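Local coordinates for tyrosine-protein phosphatase non-receptor type 18 (Homo sapiens, PDB 2OC3) that removes phosphate from phosphotyrosine in proteins, acting on autophosphorylated tyrosine kinases through the protein tyrosine phosphatase domain described here, at residues T75-S80 with W124-K129; K169-D174 with Y192-M197. One frame throughout, in Å; residues are numbered along the deposited sequence.

Contact 1 (T75-S80 with W124-K129)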
loop_
_atom_site.group_PDB
_atom_site.type_symbol
_atom_site.label_atom_id
_atom_site.label_comp_id
_atom_site.label_asym_id
_atom_site.label_seq_id
_atom_site.Cartn_x
_atom_site.Cartn_y
_atom_site.Cartn_z
ATOM N N THR A 75 0.410 0.312 15.145
ATOM C CA THR A 75 -0.301 0.913 14.026
ATOM C C THR A 75 -1.132 -0.177 13.300
ATOM O O THR A 75 -1.636 0.086 12.210
ATOM C CB THR A 75 0.697 1.507 13.019
ATOM O OG1 THR A 75 1.578 0.461 12.599
ATOM C CG2 THR A 75 1.479 2.694 13.612
ATOM N N ARG A 76 -1.277 -1.386 13.847
ATOM C CA ARG A 76 -1.958 -2.439 13.103
ATOM C C ARG A 76 -3.425 -2.126 12.891
ATOM O O ARG A 76 -4.074 -1.469 13.693
ATOM C CB ARG A 76 -1.818 -3.830 13.747
ATOM C CG ARG A 76 -2.601 -4.047 15.000
ATOM C CD ARG A 76 -2.394 -5.466 15.504
ATOM N NE ARG A 76 -3.256 -5.812 16.632
ATOM C CZ ARG A 76 -4.358 -6.566 16.579
ATOM N NH1 ARG A 76 -5.025 -6.817 17.714
ATOM N NH2 ARG A 76 -4.815 -7.091 15.441
ATOM N N VAL A 77 -3.975 -2.653 11.803
ATOM C CA VAL A 77 -5.403 -2.533 11.507
ATOM C C VAL A 77 -6.143 -3.524 12.380
ATOM O O VAL A 77 -5.916 -4.715 12.299
ATOM C CB VAL A 77 -5.643 -2.862 10.011
ATOM C CG1 VAL A 77 -7.160 -2.921 9.747
ATOM C CG2 VAL A 77 -5.000 -1.838 9.120
ATOM N N ILE A 78 -7.063 -3.033 13.202
ATOM C CA ILE A 78 -7.879 -3.867 14.065
ATOM C C ILE A 78 -9.248 -3.986 13.417
ATOM O O ILE A 78 -9.959 -2.995 13.257
ATOM C CB ILE A 78 -8.031 -3.245 15.474
ATOM C CG1 ILE A 78 -6.678 -2.934 16.077
ATOM C CG2 ILE A 78 -8.828 -4.178 16.391
ATOM C CD1 ILE A 78 -5.994 -4.116 16.561
ATOM N N LEU A 79 -9.585 -5.182 12.992
ATOM C CA LEU A 79 -10.891 -5.421 12.350
ATOM C C LEU A 79 -11.959 -5.620 13.434
ATOM O O LEU A 79 -11.723 -6.297 14.462
ATOM C CB LEU A 79 -10.826 -6.638 11.432
ATOM C CG LEU A 79 -9.829 -6.493 10.259
ATOM C CD1 LEU A 79 -9.721 -7.797 9.451
ATOM C CD2 LEU A 79 -10.181 -5.275 9.368
ATOM N N SER A 80 -13.136 -5.070 13.207
ATOM C CA SER A 80 -14.267 -5.270 14.061
ATOM C C SER A 80 -15.462 -5.772 13.265
ATOM O O SER A 80 -16.436 -6.248 13.846
ATOM C CB SER A 80 -14.638 -3.989 14.782
ATOM O OG SER A 80 -15.172 -2.989 13.933
ATOM N N TRP A 124 -14.264 -3.062 3.400
ATOM C CA TRP A 124 -15.633 -2.618 3.733
ATOM C C TRP A 124 -15.658 -1.747 4.997
ATOM O O TRP A 124 -16.241 -0.666 5.068
ATOM C CB TRP A 124 -16.500 -3.848 3.936
ATOM C CG TRP A 124 -17.977 -3.524 3.947
ATOM C CD1 TRP A 124 -18.735 -3.184 5.033
ATOM C CD2 TRP A 124 -18.836 -3.416 2.804
ATOM N NE1 TRP A 124 -20.013 -2.889 4.645
ATOM C CE2 TRP A 124 -20.120 -3.064 3.293
ATOM C CE3 TRP A 124 -18.667 -3.621 1.437
ATOM C CZ2 TRP A 124 -21.202 -2.861 2.447
ATOM C CZ3 TRP A 124 -19.768 -3.441 0.608
ATOM C CH2 TRP A 124 -21.007 -3.063 1.126
ATOM N N GLU A 125 -15.021 -2.250 6.041
ATOM C CA GLU A 125 -15.100 -1.579 7.355
ATOM C C GLU A 125 -14.608 -0.136 7.295
ATOM O O GLU A 125 -15.221 0.764 7.903
ATOM C CB GLU A 125 -14.293 -2.345 8.413
ATOM C CG GLU A 125 -14.275 -1.628 9.774
ATOM C CD GLU A 125 -13.804 -2.496 10.933
ATOM O OE1 GLU A 125 -13.514 -3.699 10.744
ATOM O OE2 GLU A 125 -13.760 -1.913 12.052
ATOM N N PHE A 126 -13.512 0.104 6.576
ATOM C CA PHE A 126 -12.916 1.426 6.503
ATOM C C PHE A 126 -13.390 2.263 5.308
ATOM O O PHE A 126 -12.911 3.381 5.128
ATOM C CB PHE A 126 -11.375 1.298 6.635
ATOM C CG PHE A 126 -10.990 0.631 7.925
ATOM C CD1 PHE A 126 -11.104 1.327 9.106
ATOM C CD2 PHE A 126 -10.625 -0.678 7.985
ATOM C CE1 PHE A 126 -10.810 0.716 10.312
ATOM C CE2 PHE A 126 -10.321 -1.276 9.179
ATOM C CZ PHE A 126 -10.433 -0.572 10.338
ATOM N N GLY A 127 -14.372 1.749 4.557
ATOM C CA GLY A 127 -14.971 2.545 3.481
ATOM C C GLY A 127 -14.074 2.858 2.327
ATOM O O GLY A 127 -14.224 3.883 1.642
ATOM N N VAL A 128 -13.101 1.982 2.128
ATOM C CA VAL A 128 -12.157 2.121 1.013
ATOM C C VAL A 128 -12.863 2.238 -0.331
ATOM O O VAL A 128 -13.829 1.504 -0.603
ATOM C CB VAL A 128 -11.230 0.892 1.007
ATOM C CG1 VAL A 128 -10.348 0.837 -0.271
ATOM C CG2 VAL A 128 -10.353 0.896 2.268
ATOM N N LYS A 129 -12.421 3.216 -1.121
ATOM C CA LYS A 129 -12.937 3.489 -2.458
ATOM C C LYS A 129 -11.951 3.018 -3.538
ATOM O O LYS A 129 -12.374 2.651 -4.636
ATOM C CB LYS A 129 -13.177 4.990 -2.604
ATOM C CG LYS A 129 -14.288 5.502 -1.687
ATOM C CD LYS A 129 -14.457 7.010 -1.712
#
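The phenyl ring of Phe126 is met by Ile78 at its edge, where the carbonyl oxygen Ile78 O lies in the ring plane 3.8 Å from CZ of Phe126. Leu79 CD2 also reaches the edge near the plane, while Val77 brings CG1 obliquely to 3.6 Å from CE2 of Phe126. One face carries the side chain of Glu125, whose CG sits 3.9 Å above the plane over the centre of the Phe126 ring. The second flat group, the carboxylate of Glu125, is gripped by Ser80 through both oxygens. Ser80 N donates to Glu125 OE1 at 2.8 Å, a nearly straight bond (169°) using the syn lone pair, whereas Ser80 OG gives its proton to Glu125 OE2 at 2.6 Å from above the carboxylate plane. With CG anti to the backbone N (chi1 176°) and the chain extended beyond it, Glu125 reaches from the helix end to Ser80. OE1 takes a further hydrogen bond from Leu81 N, so the loop offers two successive amides to one oxygen. An alanine in place of Glu125 removes everything beyond CB, which would probably leave Ser80 N, Ser80 OG and Leu81 N without this acceptor and one face of Phe126 less covered. The arrangement illustrates a polar tie beside an apolar seam at a helix terminus: a Schellman motif with Gly127 at positive phi ends helix 116-125, Leu79 also packs on Leu122 of that helix, Val77 touches Ile91, and Phe126 meets Phe95 of strand 93-97 edge-to-face.

Contact 2 (K169-D174 with Y192-M197)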
loop_
_atom_site.group_PDB
_atom_site.type_symbol
_atom_site.label_atom_id
_atom_site.label_comp_id
_atom_site.label_asym_id
_atom_site.label_seq_id
_atom_site.Cartn_x
_atom_site.Cartn_y
_atom_site.Cartn_z
ATOM N N LYS A 169 -10.175 -1.674 -17.757
ATOM C CA LYS A 169 -9.609 -0.666 -18.684
ATOM C C LYS A 169 -8.093 -0.598 -18.471
ATOM O O LYS A 169 -7.638 -0.387 -17.345
ATOM C CB LYS A 169 -10.196 0.731 -18.406
ATOM C CG LYS A 169 -9.548 1.899 -19.181
ATOM C CD LYS A 169 -10.294 3.223 -19.020
ATOM N N TRP A 170 -7.307 -0.802 -19.523
ATOM C CA TRP A 170 -5.894 -0.490 -19.445
ATOM C C TRP A 170 -5.669 1.008 -19.571
ATOM O O TRP A 170 -6.038 1.611 -20.588
ATOM C CB TRP A 170 -5.090 -1.236 -20.503
ATOM C CG TRP A 170 -5.014 -2.701 -20.258
ATOM C CD1 TRP A 170 -5.970 -3.635 -20.522
ATOM C CD2 TRP A 170 -3.921 -3.419 -19.659
ATOM N NE1 TRP A 170 -5.540 -4.868 -20.141
ATOM C CE2 TRP A 170 -4.280 -4.773 -19.607
ATOM C CE3 TRP A 170 -2.661 -3.036 -19.181
ATOM C CZ2 TRP A 170 -3.436 -5.755 -19.078
ATOM C CZ3 TRP A 170 -1.818 -4.009 -18.673
ATOM C CH2 TRP A 170 -2.196 -5.350 -18.646
ATOM N N LEU A 171 -5.118 1.655 -18.545
ATOM C CA LEU A 171 -4.842 3.100 -18.632
ATOM C C LEU A 171 -3.605 3.414 -19.477
ATOM O O LEU A 171 -3.485 4.492 -20.074
ATOM C CB LEU A 171 -4.669 3.689 -17.220
ATOM C CG LEU A 171 -5.844 3.440 -16.264
ATOM C CD1 LEU A 171 -5.601 4.214 -14.965
ATOM C CD2 LEU A 171 -7.202 3.819 -16.896
ATOM N N ASN A 172 -2.655 2.476 -19.453
ATOM C CA ASN A 172 -1.422 2.491 -20.238
ATOM C C ASN A 172 -0.878 1.045 -20.234
ATOM O O ASN A 172 -1.550 0.155 -19.702
ATOM C CB ASN A 172 -0.454 3.516 -19.703
ATOM C CG ASN A 172 -0.067 3.256 -18.278
ATOM O OD1 ASN A 172 0.307 2.147 -17.940
ATOM N ND2 ASN A 172 -0.125 4.287 -17.439
ATOM N N GLU A 173 0.272 0.773 -20.840
ATOM C CA GLU A 173 0.677 -0.631 -20.980
ATOM C C GLU A 173 0.974 -1.337 -19.662
ATOM O O GLU A 173 1.063 -2.582 -19.603
ATOM C CB GLU A 173 1.868 -0.821 -21.941
ATOM C CG GLU A 173 3.145 -0.222 -21.495
ATOM C CD GLU A 173 4.314 -0.534 -22.436
ATOM O OE1 GLU A 173 4.860 -1.668 -22.381
ATOM O OE2 GLU A 173 4.683 0.363 -23.223
ATOM N N ASP A 174 1.127 -0.551 -18.584
ATOM C CA ASP A 174 1.517 -1.106 -17.292
ATOM C C ASP A 174 0.436 -1.068 -16.218
ATOM O O ASP A 174 0.666 -1.622 -15.133
ATOM C CB ASP A 174 2.747 -0.358 -16.773
ATOM C CG ASP A 174 3.931 -0.537 -17.698
ATOM O OD1 ASP A 174 4.292 -1.693 -17.983
ATOM O OD2 ASP A 174 4.441 0.474 -18.245
ATOM N N TYR A 192 -12.886 0.720 -6.852
ATOM C CA TYR A 192 -11.941 0.715 -7.957
ATOM C C TYR A 192 -10.648 0.074 -7.541
ATOM O O TYR A 192 -10.144 0.402 -6.449
ATOM C CB TYR A 192 -11.682 2.144 -8.422
ATOM C CG TYR A 192 -12.909 2.788 -9.086
ATOM C CD1 TYR A 192 -13.152 2.578 -10.430
ATOM C CD2 TYR A 192 -13.808 3.554 -8.382
ATOM C CE1 TYR A 192 -14.272 3.122 -11.072
ATOM C CE2 TYR A 192 -14.966 4.119 -9.014
ATOM C CZ TYR A 192 -15.157 3.893 -10.368
ATOM O OH TYR A 192 -16.275 4.431 -11.026
ATOM N N GLN A 193 -10.108 -0.787 -8.395
ATOM C CA GLN A 193 -8.798 -1.415 -8.159
ATOM C C GLN A 193 -7.852 -1.100 -9.290
ATOM O O GLN A 193 -8.166 -1.347 -10.470
ATOM C CB GLN A 193 -8.951 -2.920 -8.053
ATOM C CG GLN A 193 -7.646 -3.684 -7.734
ATOM C CD GLN A 193 -7.484 -4.976 -8.498
ATOM O OE1 GLN A 193 -8.145 -5.189 -9.508
ATOM N NE2 GLN A 193 -6.639 -5.877 -7.995
ATOM N N LEU A 194 -6.717 -0.516 -8.944
ATOM C CA LEU A 194 -5.681 -0.258 -9.887
ATOM C C LEU A 194 -4.592 -1.275 -9.678
ATOM O O LEU A 194 -4.192 -1.474 -8.541
ATOM C CB LEU A 194 -5.128 1.129 -9.712
ATOM C CG LEU A 194 -6.011 2.299 -10.150
ATOM C CD1 LEU A 194 -5.781 3.599 -9.320
ATOM C CD2 LEU A 194 -5.821 2.562 -11.620
ATOM N N GLN A 195 -4.132 -1.926 -10.743
ATOM C CA GLN A 195 -3.122 -2.970 -10.623
ATOM C C GLN A 195 -1.960 -2.628 -11.523
ATOM O O GLN A 195 -2.130 -2.398 -12.707
ATOM C CB GLN A 195 -3.674 -4.352 -11.001
ATOM C CG GLN A 195 -2.633 -5.458 -10.679
ATOM C CD GLN A 195 -3.016 -6.841 -11.130
ATOM O OE1 GLN A 195 -4.103 -7.064 -11.685
ATOM N NE2 GLN A 195 -2.104 -7.798 -10.893
ATOM N N TYR A 196 -0.771 -2.548 -10.958
ATOM C CA TYR A 196 0.481 -2.355 -11.685
ATOM C C TYR A 196 0.883 -3.746 -12.189
ATOM O O TYR A 196 0.942 -4.712 -11.401
ATOM C CB TYR A 196 1.566 -1.751 -10.752
ATOM C CG TYR A 196 2.678 -1.130 -11.527
ATOM C CD1 TYR A 196 2.736 0.228 -11.698
ATOM C CD2 TYR A 196 3.651 -1.898 -12.151
ATOM C CE1 TYR A 196 3.734 0.813 -12.480
ATOM C CE2 TYR A 196 4.634 -1.330 -12.931
ATOM C CZ TYR A 196 4.673 0.023 -13.087
ATOM O OH TYR A 196 5.662 0.598 -13.902
ATOM N N MET A 197 1.094 -3.857 -13.512
ATOM C CA MET A 197 1.094 -5.161 -14.189
ATOM C C MET A 197 2.467 -5.695 -14.577
ATOM O O MET A 197 2.541 -6.851 -14.990
ATOM C CB MET A 197 0.230 -5.096 -15.474
ATOM C CG MET A 197 -1.181 -4.648 -15.213
ATOM S SD MET A 197 -2.127 -5.693 -14.117
ATOM C CE MET A 197 -2.390 -7.100 -15.233
#
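Met197 folds back against Trp170 through bends at chi2 (-61°) and chi3 (-73°), which place SD and then CE on the indole side. The two side chains cross at about a right angle. CG of Met197 lies 3.6 Å from CZ3 of Trp170, and CE of Met197 is 3.8 Å from CH2 of Trp170. The sulfur takes an oblique Met-aromatic position, SD of Met197 being 5.3 Å from the centroid of the six-membered ring of Trp170. A separate apolar contact joins Leu171 and Leu194, where Leu171 CD1 touches Leu194 CD2 at 3.7 Å, these side chains too crossing at about a right angle.

Between the backbones, a single hydrogen bond makes the join: Met197 N donates to Asp174 O at 2.8 Å, bent to 152°. The same oxygen receives a CA-H contact from Tyr196 and stands over one face of the Tyr196 ring, offset toward the rim. Asp174 is itself positioned by an Asx turn in which its N donates to OD1 of Asn172 at 2.9 Å. Its carboxylate is occupied beyond the contact, OD2 with His210 ND1 on helix 209-222 and OD1 with Ser198 OG, so the turn is tied to what follows strand 187-196 as well as to that helix.

The chain turns a corner at Leu171 on leaving strand 161-170, and strand 175-184 then lies between the two outer members of an antiparallel meander. Just beyond Met197 comes Trp199, whose ring packs edge-to-face with Tyr196; it opens the WPD loop of classical tyrosine phosphatases, which holds Asp201, a residue that probably binds substrate, as in related phosphatases. The contact thus lies at the end of the strand that leads into this loop.

Followed from the N terminus, the chain first lays down 75-80, runs through strands 90-91, 93-97 and 103-108, and returns on helix 116-125, so that contact 1 closes a loop of 43 intervening residues. Contact 2 opens later and closes a shorter one, whose 17 residues are mostly the hairpin of strands 175-184 and 187-196. The loops follow in series, neither nesting nor crossing. Although their centres lie 24 Å apart, they adjoin through Lys129 O and Tyr192 N, a probable hydrogen bond at 3.0 Å where strand 187-196 runs alongside strand 130-133. Contact 1 ties the segment 75-80 to a helix end; contact 2 joins strand ends of the large mixed sheet.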